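Local coordinates for glyoxalase family protein (Bacillus cereus, PDB 1ZSW) that is of unknown function but binds a zinc ion and belongs to the glyoxalase/bleomycin resistance/dioxygenase superfamily, at residues E27-H32 and A248-N253; A101-G106 and E185-R190; D192-T197 and F285-G290; A214-I219 and I227-L232. All coordinates share one frame; numbering follows the deposited sequence. Where two conformers were deposited one is given.

Contact 1. Residues E27-H32 and A248-N253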
loop_
_atom_site.group_PDB
_atom_site.type_symbol
_atom_site.label_atom_id
_atom_site.label_comp_id
_atom_site.label_asym_id
_atom_site.label_seq_id
_atom_site.Cartn_x
_atom_site.Cartn_y
_atom_site.Cartn_z
ATOM N N GLU A 27 0.482 4.660 -18.588
ATOM C CA GLU A 27 -0.170 5.209 -17.393
ATOM C C GLU A 27 0.153 4.300 -16.221
ATOM O O GLU A 27 0.507 3.129 -16.400
ATOM C CB GLU A 27 -1.699 5.286 -17.565
ATOM C CG GLU A 27 -2.436 3.946 -17.432
ATOM C CD GLU A 27 -3.940 4.004 -17.762
ATOM O OE1 GLU A 27 -4.524 5.113 -17.815
ATOM O OE2 GLU A 27 -4.534 2.931 -17.968
ATOM N N ILE A 28 0.034 4.842 -15.022
ATOM C CA ILE A 28 0.099 4.059 -13.791
ATOM C C ILE A 28 -1.280 4.149 -13.168
ATOM O O ILE A 28 -1.704 5.229 -12.758
ATOM C CB ILE A 28 1.168 4.627 -12.800
ATOM C CG1 ILE A 28 2.607 4.504 -13.322
ATOM C CG2 ILE A 28 1.053 3.979 -11.413
ATOM C CD1 ILE A 28 3.178 3.092 -13.378
ATOM N N LYS A 29 -1.977 3.026 -13.059
ATOM C CA LYS A 29 -3.375 3.057 -12.619
ATOM C C LYS A 29 -3.598 3.434 -11.173
ATOM O O LYS A 29 -4.679 3.895 -10.832
ATOM C CB LYS A 29 -4.085 1.756 -12.941
ATOM C CG LYS A 29 -4.307 1.608 -14.465
ATOM C CD LYS A 29 -5.462 0.683 -14.778
ATOM C CE LYS A 29 -6.743 1.477 -14.913
ATOM N NZ LYS A 29 -7.893 0.646 -15.388
ATOM N N GLY A 30 -2.603 3.211 -10.326
ATOM C CA GLY A 30 -2.811 3.432 -8.890
ATOM C C GLY A 30 -1.810 2.649 -8.051
ATOM O O GLY A 30 -0.912 1.970 -8.572
ATOM N N HIS A 31 -1.980 2.766 -6.749
ATOM C CA HIS A 31 -1.211 1.937 -5.816
ATOM C C HIS A 31 -1.559 0.467 -5.998
ATOM O O HIS A 31 -2.721 0.098 -6.259
ATOM C CB HIS A 31 -1.459 2.296 -4.345
ATOM C CG HIS A 31 -1.433 3.772 -4.058
ATOM N ND1 HIS A 31 -0.390 4.574 -4.467
ATOM C CD2 HIS A 31 -2.298 4.581 -3.374
ATOM C CE1 HIS A 31 -0.611 5.820 -4.056
ATOM N NE2 HIS A 31 -1.764 5.852 -3.402
ATOM N N HIS A 32 -0.552 -0.377 -5.741
ATOM C CA HIS A 32 -0.717 -1.847 -5.795
ATOM C C HIS A 32 -0.910 -2.426 -4.398
ATOM O O HIS A 32 -1.895 -3.108 -4.124
ATOM C CB HIS A 32 0.497 -2.471 -6.504
ATOM C CG HIS A 32 0.353 -3.929 -6.814
ATOM N ND1 HIS A 32 0.464 -4.913 -5.855
ATOM C CD2 HIS A 32 0.143 -4.564 -7.997
ATOM C CE1 HIS A 32 0.342 -6.103 -6.431
ATOM N NE2 HIS A 32 0.114 -5.917 -7.728
ATOM N N ALA A 248 4.057 -0.014 -3.145
ATOM C CA ALA A 248 4.071 -0.591 -4.510
ATOM C C ALA A 248 3.030 0.068 -5.373
ATOM O O ALA A 248 1.913 0.309 -4.902
ATOM C CB ALA A 248 3.821 -2.101 -4.479
ATOM N N ILE A 249 3.411 0.339 -6.625
ATOM C CA ILE A 249 2.497 0.916 -7.627
ATOM C C ILE A 249 2.249 -0.093 -8.732
ATOM O O ILE A 249 3.075 -0.949 -8.958
ATOM C CB ILE A 249 3.012 2.254 -8.200
ATOM C CG1 ILE A 249 4.309 2.068 -8.994
ATOM C CG2 ILE A 249 3.242 3.262 -7.018
ATOM C CD1 ILE A 249 4.995 3.386 -9.555
ATOM N N ARG A 250 1.113 0.061 -9.416
ATOM C CA ARG A 250 0.624 -0.933 -10.368
ATOM C C ARG A 250 1.136 -0.728 -11.766
ATOM O O ARG A 250 1.088 0.394 -12.294
ATOM C CB ARG A 250 -0.919 -0.878 -10.474
ATOM C CG ARG A 250 -1.605 -1.251 -9.162
ATOM C CD ARG A 250 -3.082 -0.880 -9.225
ATOM N NE ARG A 250 -3.748 -1.528 -10.377
ATOM C CZ ARG A 250 -4.949 -1.195 -10.846
ATOM N NH1 ARG A 250 -5.673 -0.228 -10.271
ATOM N NH2 ARG A 250 -5.415 -1.836 -11.901
ATOM N N VAL A 251 1.544 -1.842 -12.392
ATOM C CA VAL A 251 1.695 -1.843 -13.863
ATOM C C VAL A 251 0.901 -3.012 -14.451
ATOM O O VAL A 251 0.567 -3.938 -13.754
ATOM C CB VAL A 251 3.166 -1.832 -14.294
ATOM C CG1 VAL A 251 3.874 -0.640 -13.633
ATOM C CG2 VAL A 251 3.821 -3.172 -13.960
ATOM N N LYS A 252 0.555 -2.922 -15.736
ATOM C CA LYS A 252 -0.360 -3.875 -16.350
ATOM C C LYS A 252 0.215 -5.265 -16.533
ATOM O O LYS A 252 -0.490 -6.246 -16.371
ATOM C CB LYS A 252 -0.834 -3.330 -17.702
ATOM C CG LYS A 252 -1.940 -4.140 -18.311
ATOM C CD LYS A 252 -2.217 -3.574 -19.683
ATOM C CE LYS A 252 -3.548 -4.058 -20.186
ATOM N NZ LYS A 252 -3.773 -3.439 -21.510
ATOM N N ASN A 253 1.475 -5.343 -16.908
ATOM C CA ASN A 253 2.078 -6.618 -17.321
ATOM C C ASN A 253 3.591 -6.553 -17.282
ATOM O O ASN A 253 4.208 -5.534 -16.916
ATOM C CB ASN A 253 1.614 -6.970 -18.755
ATOM C CG ASN A 253 1.853 -5.842 -19.710
ATOM O OD1 ASN A 253 2.886 -5.161 -19.650
ATOM N ND2 ASN A 253 0.881 -5.589 -20.592
HETATM O O HOH W 1 -0.939 0.513 -14.072
HETATM O O HOH W 2 -7.822 -1.233 -13.404
HETATM O O HOH W 3 -5.090 1.049 -7.327
#

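Contact 2. Residues A101-G106 and E185-R190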
loop_
_atom_site.group_PDB
_atom_site.type_symbol
_atom_site.label_atom_id
_atom_site.label_comp_id
_atom_site.label_asym_id
_atom_site.label_seq_id
_atom_site.Cartn_x
_atom_site.Cartn_y
_atom_site.Cartn_z
ATOM N N ALA A 101 10.495 9.034 5.184
ATOM C CA ALA A 101 9.709 7.817 5.469
ATOM C C ALA A 101 8.326 7.939 4.845
ATOM O O ALA A 101 7.823 9.039 4.585
ATOM C CB ALA A 101 9.543 7.653 6.959
ATOM N N ILE A 102 7.741 6.799 4.491
ATOM C CA ILE A 102 6.300 6.742 4.144
ATOM C C ILE A 102 5.578 6.817 5.477
ATOM O O ILE A 102 5.864 6.034 6.391
ATOM C CB ILE A 102 5.996 5.407 3.396
ATOM C CG1 ILE A 102 6.954 5.269 2.216
ATOM C CG2 ILE A 102 4.502 5.379 2.987
ATOM C CD1 ILE A 102 6.978 3.805 1.697
ATOM N N THR A 103 4.636 7.760 5.614
ATOM C CA THR A 103 4.129 8.090 6.951
ATOM C C THR A 103 2.619 7.943 7.192
ATOM O O THR A 103 2.205 8.007 8.335
ATOM C CB THR A 103 4.576 9.533 7.396
ATOM O OG1 THR A 103 4.234 10.445 6.354
ATOM C CG2 THR A 103 6.092 9.545 7.697
ATOM N N ARG A 104 1.792 7.768 6.158
ATOM C CA ARG A 104 0.329 7.639 6.392
ATOM C C ARG A 104 -0.316 6.864 5.273
ATOM O O ARG A 104 0.017 7.086 4.083
ATOM C CB ARG A 104 -0.327 9.027 6.508
ATOM C CG ARG A 104 -1.677 9.000 7.208
ATOM C CD ARG A 104 -2.413 10.339 7.181
ATOM N NE ARG A 104 -1.582 11.524 7.472
ATOM C CZ ARG A 104 -1.458 12.085 8.676
ATOM N NH1 ARG A 104 -2.073 11.569 9.737
ATOM N NH2 ARG A 104 -0.691 13.164 8.818
ATOM N N ILE A 105 -1.250 5.971 5.641
ATOM C CA ILE A 105 -2.011 5.207 4.671
ATOM C C ILE A 105 -3.441 5.716 4.607
ATOM O O ILE A 105 -4.166 5.615 5.587
ATOM C CB ILE A 105 -2.076 3.727 5.058
ATOM C CG1 ILE A 105 -0.683 3.196 5.363
ATOM C CG2 ILE A 105 -2.733 2.915 3.915
ATOM C CD1 ILE A 105 -0.735 1.747 5.937
ATOM N N GLY A 106 -3.830 6.241 3.451
ATOM C CA GLY A 106 -5.214 6.655 3.205
ATOM C C GLY A 106 -6.057 5.475 2.736
ATOM O O GLY A 106 -5.626 4.708 1.873
ATOM N N GLU A 185 0.936 9.036 2.096
ATOM C CA GLU A 185 1.755 10.209 2.493
ATOM C C GLU A 185 3.229 9.818 2.581
ATOM O O GLU A 185 3.587 8.816 3.273
ATOM C CB GLU A 185 1.288 10.656 3.862
ATOM C CG GLU A 185 1.907 11.955 4.340
ATOM C CD GLU A 185 1.421 12.253 5.730
ATOM O OE1 GLU A 185 0.270 12.795 5.847
ATOM O OE2 GLU A 185 2.136 11.907 6.709
ATOM N N LEU A 186 4.058 10.627 1.925
ATOM C CA LEU A 186 5.542 10.490 1.959
ATOM C C LEU A 186 6.072 11.755 2.655
ATOM O O LEU A 186 5.677 12.854 2.256
ATOM C CB LEU A 186 6.116 10.418 0.532
ATOM C CG LEU A 186 5.519 9.343 -0.387
ATOM C CD1 LEU A 186 6.203 9.281 -1.730
ATOM C CD2 LEU A 186 5.577 7.958 0.286
ATOM N N THR A 187 6.940 11.581 3.635
ATOM C CA THR A 187 7.552 12.745 4.344
ATOM C C THR A 187 9.032 12.723 3.939
ATOM O O THR A 187 9.700 11.698 4.076
ATOM C CB THR A 187 7.359 12.605 5.861
ATOM O OG1 THR A 187 5.946 12.602 6.170
ATOM C CG2 THR A 187 7.981 13.815 6.609
ATOM N N VAL A 188 9.530 13.829 3.400
ATOM C CA VAL A 188 10.865 13.840 2.843
ATOM C C VAL A 188 11.650 15.115 3.189
ATOM O O VAL A 188 11.040 16.138 3.503
ATOM C CB VAL A 188 10.832 13.716 1.277
ATOM C CG1 VAL A 188 10.273 12.335 0.874
ATOM C CG2 VAL A 188 9.997 14.838 0.623
ATOM N N ARG A 189 12.977 15.039 3.111
ATOM C CA ARG A 189 13.831 16.258 3.235
ATOM C C ARG A 189 13.781 17.125 1.994
ATOM O O ARG A 189 13.816 18.373 2.088
ATOM C CB ARG A 189 15.285 15.863 3.494
ATOM C CG ARG A 189 15.517 15.188 4.837
ATOM C CD ARG A 189 15.986 16.210 5.937
ATOM N NE ARG A 189 16.334 15.516 7.183
ATOM C CZ ARG A 189 17.164 14.479 7.244
ATOM N NH1 ARG A 189 17.772 14.055 6.143
ATOM N NH2 ARG A 189 17.388 13.860 8.381
ATOM N N ARG A 190 13.752 16.475 0.835
ATOM C CA ARG A 190 13.798 17.148 -0.476
ATOM C C ARG A 190 12.543 16.889 -1.295
ATOM O O ARG A 190 12.477 15.960 -2.113
ATOM C CB ARG A 190 15.048 16.707 -1.254
ATOM C CG ARG A 190 16.347 17.081 -0.575
ATOM C CD ARG A 190 16.626 18.581 -0.684
ATOM N NE ARG A 190 16.527 19.101 -2.053
ATOM C CZ ARG A 190 17.556 19.368 -2.858
ATOM N NH1 ARG A 190 18.806 19.126 -2.464
ATOM N NH2 ARG A 190 17.326 19.838 -4.085
#

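Contact 3. Residues D192-T197 and F285-G290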
loop_
_atom_site.group_PDB
_atom_site.type_symbol
_atom_site.label_atom_id
_atom_site.label_comp_id
_atom_site.label_asym_id
_atom_site.label_seq_id
_atom_site.Cartn_x
_atom_site.Cartn_y
_atom_site.Cartn_z
ATOM N N ASP A 192 11.366 18.725 -3.699
ATOM C CA ASP A 192 11.618 18.926 -5.135
ATOM C C ASP A 192 12.095 17.675 -5.849
ATOM O O ASP A 192 11.679 17.379 -6.973
ATOM C CB ASP A 192 12.606 20.097 -5.367
ATOM C CG ASP A 192 13.952 19.909 -4.658
ATOM O OD1 ASP A 192 14.031 19.223 -3.612
ATOM O OD2 ASP A 192 14.958 20.494 -5.136
ATOM N N LYS A 193 12.952 16.927 -5.173
ATOM C CA LYS A 193 13.511 15.710 -5.765
ATOM C C LYS A 193 12.420 14.659 -5.884
ATOM O O LYS A 193 12.349 13.957 -6.900
ATOM C CB LYS A 193 14.710 15.224 -4.934
ATOM C CG LYS A 193 15.889 16.226 -4.915
ATOM C CD LYS A 193 17.180 15.520 -4.526
ATOM C CE LYS A 193 18.394 16.081 -5.287
ATOM N NZ LYS A 193 18.436 15.635 -6.724
ATOM N N MET A 194 11.566 14.545 -4.873
ATOM C CA MET A 194 10.475 13.563 -4.930
ATOM C C MET A 194 9.476 13.928 -6.025
ATOM O O MET A 194 9.043 13.071 -6.809
ATOM C CB MET A 194 9.774 13.417 -3.560
ATOM C CG MET A 194 8.562 12.455 -3.579
ATOM S SD MET A 194 8.992 10.754 -4.044
ATOM C CE MET A 194 9.779 10.284 -2.563
ATOM N N ALA A 195 9.133 15.218 -6.098
ATOM C CA ALA A 195 8.240 15.708 -7.140
ATOM C C ALA A 195 8.761 15.391 -8.525
ATOM O O ALA A 195 7.985 14.953 -9.369
ATOM C CB ALA A 195 8.022 17.230 -6.987
ATOM N N SER A 196 10.062 15.620 -8.767
ATOM C CA SER A 196 10.675 15.331 -10.057
ATOM C C SER A 196 10.576 13.852 -10.403
ATOM O O SER A 196 10.251 13.478 -11.517
ATOM C CB SER A 196 12.148 15.766 -10.028
ATOM O OG SER A 196 12.790 15.440 -11.264
ATOM N N THR A 197 10.818 12.977 -9.429
ATOM C CA THR A 197 10.652 11.549 -9.679
ATOM C C THR A 197 9.242 11.177 -10.169
ATOM O O THR A 197 9.062 10.456 -11.186
ATOM C CB THR A 197 11.047 10.723 -8.398
ATOM O OG1 THR A 197 12.453 10.896 -8.170
ATOM C CG2 THR A 197 10.733 9.219 -8.583
ATOM N N PHE A 285 13.166 -0.047 -5.958
ATOM C CA PHE A 285 14.231 0.955 -6.053
ATOM C C PHE A 285 13.986 1.980 -4.976
ATOM O O PHE A 285 12.816 2.184 -4.558
ATOM C CB PHE A 285 14.293 1.627 -7.455
ATOM C CG PHE A 285 13.137 2.578 -7.739
ATOM C CD1 PHE A 285 13.279 3.951 -7.538
ATOM C CD2 PHE A 285 11.915 2.082 -8.157
ATOM C CE1 PHE A 285 12.188 4.812 -7.794
ATOM C CE2 PHE A 285 10.841 2.938 -8.428
ATOM C CZ PHE A 285 10.995 4.294 -8.226
ATOM N N ARG A 286 15.061 2.607 -4.510
ATOM C CA ARG A 286 14.944 3.719 -3.549
ATOM C C ARG A 286 15.194 5.016 -4.276
ATOM O O ARG A 286 16.109 5.106 -5.141
ATOM C CB ARG A 286 15.971 3.565 -2.439
ATOM C CG ARG A 286 15.570 2.640 -1.410
ATOM C CD ARG A 286 16.380 2.789 -0.126
ATOM N NE ARG A 286 16.128 1.597 0.661
ATOM C CZ ARG A 286 15.187 1.453 1.590
ATOM N NH1 ARG A 286 14.378 2.456 1.927
ATOM N NH2 ARG A 286 15.062 0.275 2.202
ATOM N N GLU A 287 14.389 6.029 -3.963
ATOM C CA GLU A 287 14.645 7.334 -4.586
ATOM C C GLU A 287 15.593 8.197 -3.739
ATOM O O GLU A 287 16.129 7.742 -2.732
ATOM C CB GLU A 287 13.363 8.041 -5.017
ATOM C CG GLU A 287 12.341 8.293 -3.951
ATOM C CD GLU A 287 12.823 9.321 -2.938
ATOM O OE1 GLU A 287 12.854 10.549 -3.252
ATOM O OE2 GLU A 287 13.186 8.879 -1.826
ATOM N N SER A 288 15.773 9.445 -4.167
ATOM C CA SER A 288 16.758 10.342 -3.575
ATOM C C SER A 288 16.663 10.462 -2.045
ATOM O O SER A 288 17.686 10.549 -1.371
ATOM C CB SER A 288 16.636 11.747 -4.209
ATOM O OG SER A 288 16.363 11.675 -5.608
ATOM N N ASN A 289 15.439 10.463 -1.510
ATOM C CA ASN A 289 15.208 10.629 -0.087
ATOM C C ASN A 289 15.223 9.300 0.652
ATOM O O ASN A 289 14.974 9.263 1.838
ATOM C CB ASN A 289 13.863 11.321 0.154
ATOM C CG ASN A 289 13.834 12.725 -0.417
ATOM O OD1 ASN A 289 13.289 12.963 -1.494
ATOM N ND2 ASN A 289 14.448 13.637 0.282
ATOM N N GLY A 290 15.510 8.212 -0.049
ATOM C CA GLY A 290 15.594 6.923 0.620
ATOM C C GLY A 290 14.257 6.191 0.707
ATOM O O GLY A 290 14.190 5.133 1.339
HETATM O O HOH W 4 13.570 11.431 -5.720
#

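Contact 4. Residues A214-I219 and I227-L232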
loop_
_atom_site.group_PDB
_atom_site.type_symbol
_atom_site.label_atom_id
_atom_site.label_comp_id
_atom_site.label_asym_id
_atom_site.label_seq_id
_atom_site.Cartn_x
_atom_site.Cartn_y
_atom_site.Cartn_z
ATOM N N ALA A 214 3.021 18.832 -1.350
ATOM C CA ALA A 214 2.604 18.797 -2.731
ATOM C C ALA A 214 1.743 17.540 -2.850
ATOM O O ALA A 214 1.883 16.606 -2.033
ATOM C CB ALA A 214 3.791 18.764 -3.670
ATOM N N ILE A 215 0.833 17.534 -3.809
ATOM C CA ILE A 215 -0.099 16.396 -3.971
ATOM C C ILE A 215 -0.057 15.967 -5.407
ATOM O O ILE A 215 -0.095 16.802 -6.299
ATOM C CB ILE A 215 -1.537 16.741 -3.495
ATOM C CG1 ILE A 215 -1.534 17.043 -1.985
ATOM C CG2 ILE A 215 -2.503 15.602 -3.853
ATOM C CD1 ILE A 215 -2.973 17.261 -1.395
ATOM N N PHE A 216 0.070 14.644 -5.668
ATOM C CA PHE A 216 0.224 14.124 -7.006
ATOM C C PHE A 216 -0.757 12.995 -7.172
ATOM O O PHE A 216 -1.085 12.301 -6.181
ATOM C CB PHE A 216 1.651 13.541 -7.210
ATOM C CG PHE A 216 2.727 14.554 -6.994
ATOM C CD1 PHE A 216 3.190 15.335 -8.058
ATOM C CD2 PHE A 216 3.251 14.760 -5.716
ATOM C CE1 PHE A 216 4.168 16.340 -7.824
ATOM C CE2 PHE A 216 4.254 15.744 -5.494
ATOM C CZ PHE A 216 4.698 16.511 -6.549
ATOM N N GLN A 217 -1.222 12.839 -8.395
ATOM C CA GLN A 217 -2.131 11.767 -8.754
ATOM C C GLN A 217 -1.579 10.963 -9.921
ATOM O O GLN A 217 -1.098 11.503 -10.926
ATOM C CB GLN A 217 -3.530 12.324 -9.082
ATOM C CG GLN A 217 -4.259 12.741 -7.850
ATOM C CD GLN A 217 -5.454 13.626 -8.105
ATOM O OE1 GLN A 217 -6.235 13.878 -7.188
ATOM N NE2 GLN A 217 -5.580 14.120 -9.323
ATOM N N SER A 218 -1.619 9.633 -9.824
ATOM C CA SER A 218 -1.099 8.837 -10.939
ATOM C C SER A 218 -1.960 9.012 -12.169
ATOM O O SER A 218 -1.440 9.105 -13.296
ATOM C CB SER A 218 -0.966 7.336 -10.557
ATOM O OG SER A 218 -2.195 6.682 -10.366
ATOM N N ILE A 219 -3.274 9.055 -11.924
ATOM C CA ILE A 219 -4.292 9.379 -12.935
ATOM C C ILE A 219 -4.912 10.702 -12.473
ATOM O O ILE A 219 -5.346 10.820 -11.329
ATOM C CB ILE A 219 -5.400 8.270 -13.044
ATOM C CG1 ILE A 219 -4.825 6.883 -13.439
ATOM C CG2 ILE A 219 -6.513 8.678 -14.062
ATOM C CD1 ILE A 219 -4.121 6.830 -14.819
ATOM N N ILE A 227 -0.559 10.546 -4.104
ATOM C CA ILE A 227 0.571 10.645 -3.158
ATOM C C ILE A 227 0.622 12.072 -2.630
ATOM O O ILE A 227 0.608 13.007 -3.423
ATOM C CB ILE A 227 1.886 10.279 -3.838
ATOM C CG1 ILE A 227 1.838 8.772 -4.209
ATOM C CG2 ILE A 227 3.026 10.486 -2.885
ATOM C CD1 ILE A 227 3.120 8.363 -4.958
ATOM N N VAL A 228 0.677 12.189 -1.314
ATOM C CA VAL A 228 0.850 13.466 -0.608
ATOM C C VAL A 228 2.306 13.513 -0.166
ATOM O O VAL A 228 2.752 12.654 0.602
ATOM C CB VAL A 228 -0.063 13.514 0.623
ATOM C CG1 VAL A 228 0.205 14.816 1.419
ATOM C CG2 VAL A 228 -1.522 13.460 0.184
ATOM N N VAL A 229 3.040 14.525 -0.606
ATOM C CA VAL A 229 4.460 14.650 -0.276
ATOM C C VAL A 229 4.609 15.825 0.688
ATOM O O VAL A 229 4.217 16.944 0.354
ATOM C CB VAL A 229 5.350 14.846 -1.520
ATOM C CG1 VAL A 229 6.830 14.987 -1.112
ATOM C CG2 VAL A 229 5.192 13.670 -2.490
ATOM N N LYS A 230 5.135 15.525 1.863
ATOM C CA LYS A 230 5.347 16.545 2.916
ATOM C C LYS A 230 6.834 16.791 3.165
ATOM O O LYS A 230 7.641 15.858 3.296
ATOM C CB LYS A 230 4.703 16.111 4.240
ATOM C CG LYS A 230 3.183 15.931 4.161
ATOM C CD LYS A 230 2.605 15.488 5.473
ATOM C CE LYS A 230 2.614 16.563 6.535
ATOM N NZ LYS A 230 2.043 15.990 7.782
ATOM N N TYR A 231 7.203 18.072 3.274
ATOM C CA TYR A 231 8.569 18.407 3.629
ATOM C C TYR A 231 8.687 18.419 5.150
ATOM O O TYR A 231 7.872 19.049 5.850
ATOM C CB TYR A 231 8.921 19.800 3.067
ATOM C CG TYR A 231 10.179 20.381 3.709
ATOM C CD1 TYR A 231 10.126 21.582 4.395
ATOM C CD2 TYR A 231 11.397 19.713 3.646
ATOM C CE1 TYR A 231 11.277 22.130 4.981
ATOM C CE2 TYR A 231 12.545 20.242 4.257
ATOM C CZ TYR A 231 12.459 21.450 4.909
ATOM O OH TYR A 231 13.584 21.976 5.484
ATOM N N LEU A 232 9.657 17.694 5.669
ATOM C CA LEU A 232 9.982 17.754 7.085
ATOM C C LEU A 232 11.483 17.642 7.235
ATOM O O LEU A 232 12.127 16.756 6.651
ATOM C CB LEU A 232 9.260 16.671 7.910
ATOM C CG LEU A 232 9.458 16.684 9.441
ATOM C CD1 LEU A 232 8.754 17.923 10.026
ATOM C CD2 LEU A 232 8.873 15.443 10.078
#

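Contact 1. Residues E27-H32 and A248-N253
Arg250 CD packs against the carbonyl oxygen His31 O at 3.1 Å. The arginine chain bends at chi3 (57°), about the CG-CD bond, and the guanidinium comes to lie against Lys29. Lys29 CB sits over the centre of one guanidinium face, 3.7 Å from Arg250 NH1. Two waters lie at the guanidinium edge, in its plane. One bridges Arg250 NH2 to Lys29 NZ, the other Arg250 NH1 to His31 O. Arg250 CG also meets the CB of His32 at 3.6 Å. His31 and Ile249 form an antiparallel non-hydrogen-bonded pair. The backbone bonds on either side of it are Arg250 N to Gly30 O, 2.9 Å, and His32 N to Ala248 O, 2.7 Å. Ile28 CD1 reaches Val251 CG1 at 3.8 Å, and Trp260 of helix 254-266 touches both side chains. Further out, Asp298 forms a salt bridge with Arg250 NE, and Thr297 O accepts a bond from His32 NE2. Strand 31-38 of the first glyoxalase-family region thus pairs with strand 244-251 of the second, close to the zinc site. The Asp298 salt bridge would offset the charge of the buried arginine, while the water accepting from both Lys29 NZ and Arg250 NH2 would ease their like charges.

Contact 2. Residues A101-G106 and E185-R190
Thr103 OG1 donates to Glu185 OE2 at 2.6 Å, and OE2 accepts with its anti lone pair. The same hydroxyl lies 2.8 Å from Thr187 OG1, so it links a carboxylate to a second hydroxyl. With chi1 at 51°, OG1 stands between the backbone N and the carbonyl carbon, and this turns it to both partners. The other oxygen of Glu185 is also gripped. Arg104 NE bonds Glu185 OE1 at 2.8 Å in a salt bridge, and Arg104 NH2 adds a weak bond to it. OE1 lies near the guanidinium plane, at its edge. The arginine, however, meets OE1 from above the carboxylate plane, and the two planes stand 80° apart. The hydroxyl of Tyr135 is a further partner of OE1. Thr103 and Arg104 therefore hold different oxygens of one carboxylate, which should fix its rotation and support a negative charge. Closer to the backbone, Arg104 CB and Glu185 CB pack at 3.5 Å.

On the other face of the sheet, Ile102 CG1 and Leu186 CD2 meet at 3.6 Å, the two side chains lying alongside and pointing the same way. Ile102 also touches Leu247 of strand 244-251, a strand that carries the zinc ligand His246.

Two backbone bonds tie Ala101 to Thr187. Then the register slips: Thr103 N bonds Glu185 O at 2.8 Å, and Glu185 N bonds Arg104 O at 2.9 Å. Thr103 and Arg104 both face Glu185, a classic beta bulge in the antiparallel pairing of strands from the two glyoxalase-family regions.

Contact 3. Residues D192-T197 and F285-G290
Met194 CE lies over one face of the Glu287 carboxylate, and Asn289 N comes from the opposite side of its plane. Met194 CE is 3.2 Å from Glu287 OE1 and equally close to Glu287 CD, and the two side chains cross at about a right angle. Met194 CG is anti to the backbone N (chi1 177°), and bends at chi2 and chi3 bring the methyl to the carboxylate. Asn289 N bonds Glu287 OE1 at 3.1 Å. OE2 accepts a bond from the backbone N of Ile291.

A water fills in between helix and turn. It donates to Glu287 OE1 at 2.7 Å and is hydrogen-bonded to Thr197 OG1 at 2.7 Å and to Ser288 OG at 2.8 Å. A weak bond joins it to Lys193 O. Between the two segments no direct hydrogen bond forms; this water makes the polar link. Lys193 CD packs on Ser288 CB at 3.8 Å. Met194 also touches Phe293, Leu186 and Val188, so the same side chain packs among apolar groups and carries its methyl to the acid.

Glu287 to Gly290 form a type I beta turn that links strands 280-286 and 292-300, a beta hairpin whose tip packs on helix 191-201.

Contact 4. Residues A214-I219 and I227-L232
Phe216 meets strand 227-231 with its CB and with the CD2 and CE2 atoms of its ring. Its CB lies 4.0 Å from Ile227 O. With CG anti to the carbonyl carbon (chi1 -59°), the CD2 side of the ring is brought to Val229: CD2 meets both Ile227 O and Val229 CG2 at 3.9 Å. CE2 then comes to 3.8 Å from Val229 CG2. Ile227 O lies at the ring edge, near its plane, whereas the valine methyl approaches obliquely. Further out, the ring is covered by Ala195, Leu198 and Thr199 of helix 191-201. Val229 touches Met194 of the same helix.

On the other face of the sheet, Ile215 and Val228 lie side by side and point the same way. Their closest atoms are Ile215 CG1 and Val228 CG2, 4.2 Å apart.

In the antiparallel ladder, Ala214 and Val229 exchange two backbone bonds, as do Phe216 and Ile227; Ile227 N to Phe216 O is 2.8 Å. The backbones of Ile215 and Val228, the non-hydrogen-bonded pair between them, bond instead to strands 205-209 and 180-188. The Phe216 and Val229 face packs on helix 191-201, so this beta hairpin joins paired backbone bonds to apolar packing on the helix side.

Overall arrangement
Contacts 2 and 4 lie in one sheet, centres about 9 Å apart, where strand 180-188 is the neighbour of strand 227-231. Leu186 N and Leu186 O probably bond Val228 O and Lys230 N, each at 2.8 Å. Contact 3 packs beside both, about 12 Å from each between centres; its Ala195 CB comes within 3.4 Å of Phe216 CZ in contact 4. Contact 1 lies in the other large sheet, with strand 280-286 of contact 3. Ile28 O and Ser218 OG, 2.8 Å apart, join it to contact 4. Contact 1 is nearest the zinc held by His33, His246 and Glu294: the side chain of Ala248 is about 5 Å from the ion, that of Ile102 about 10 Å.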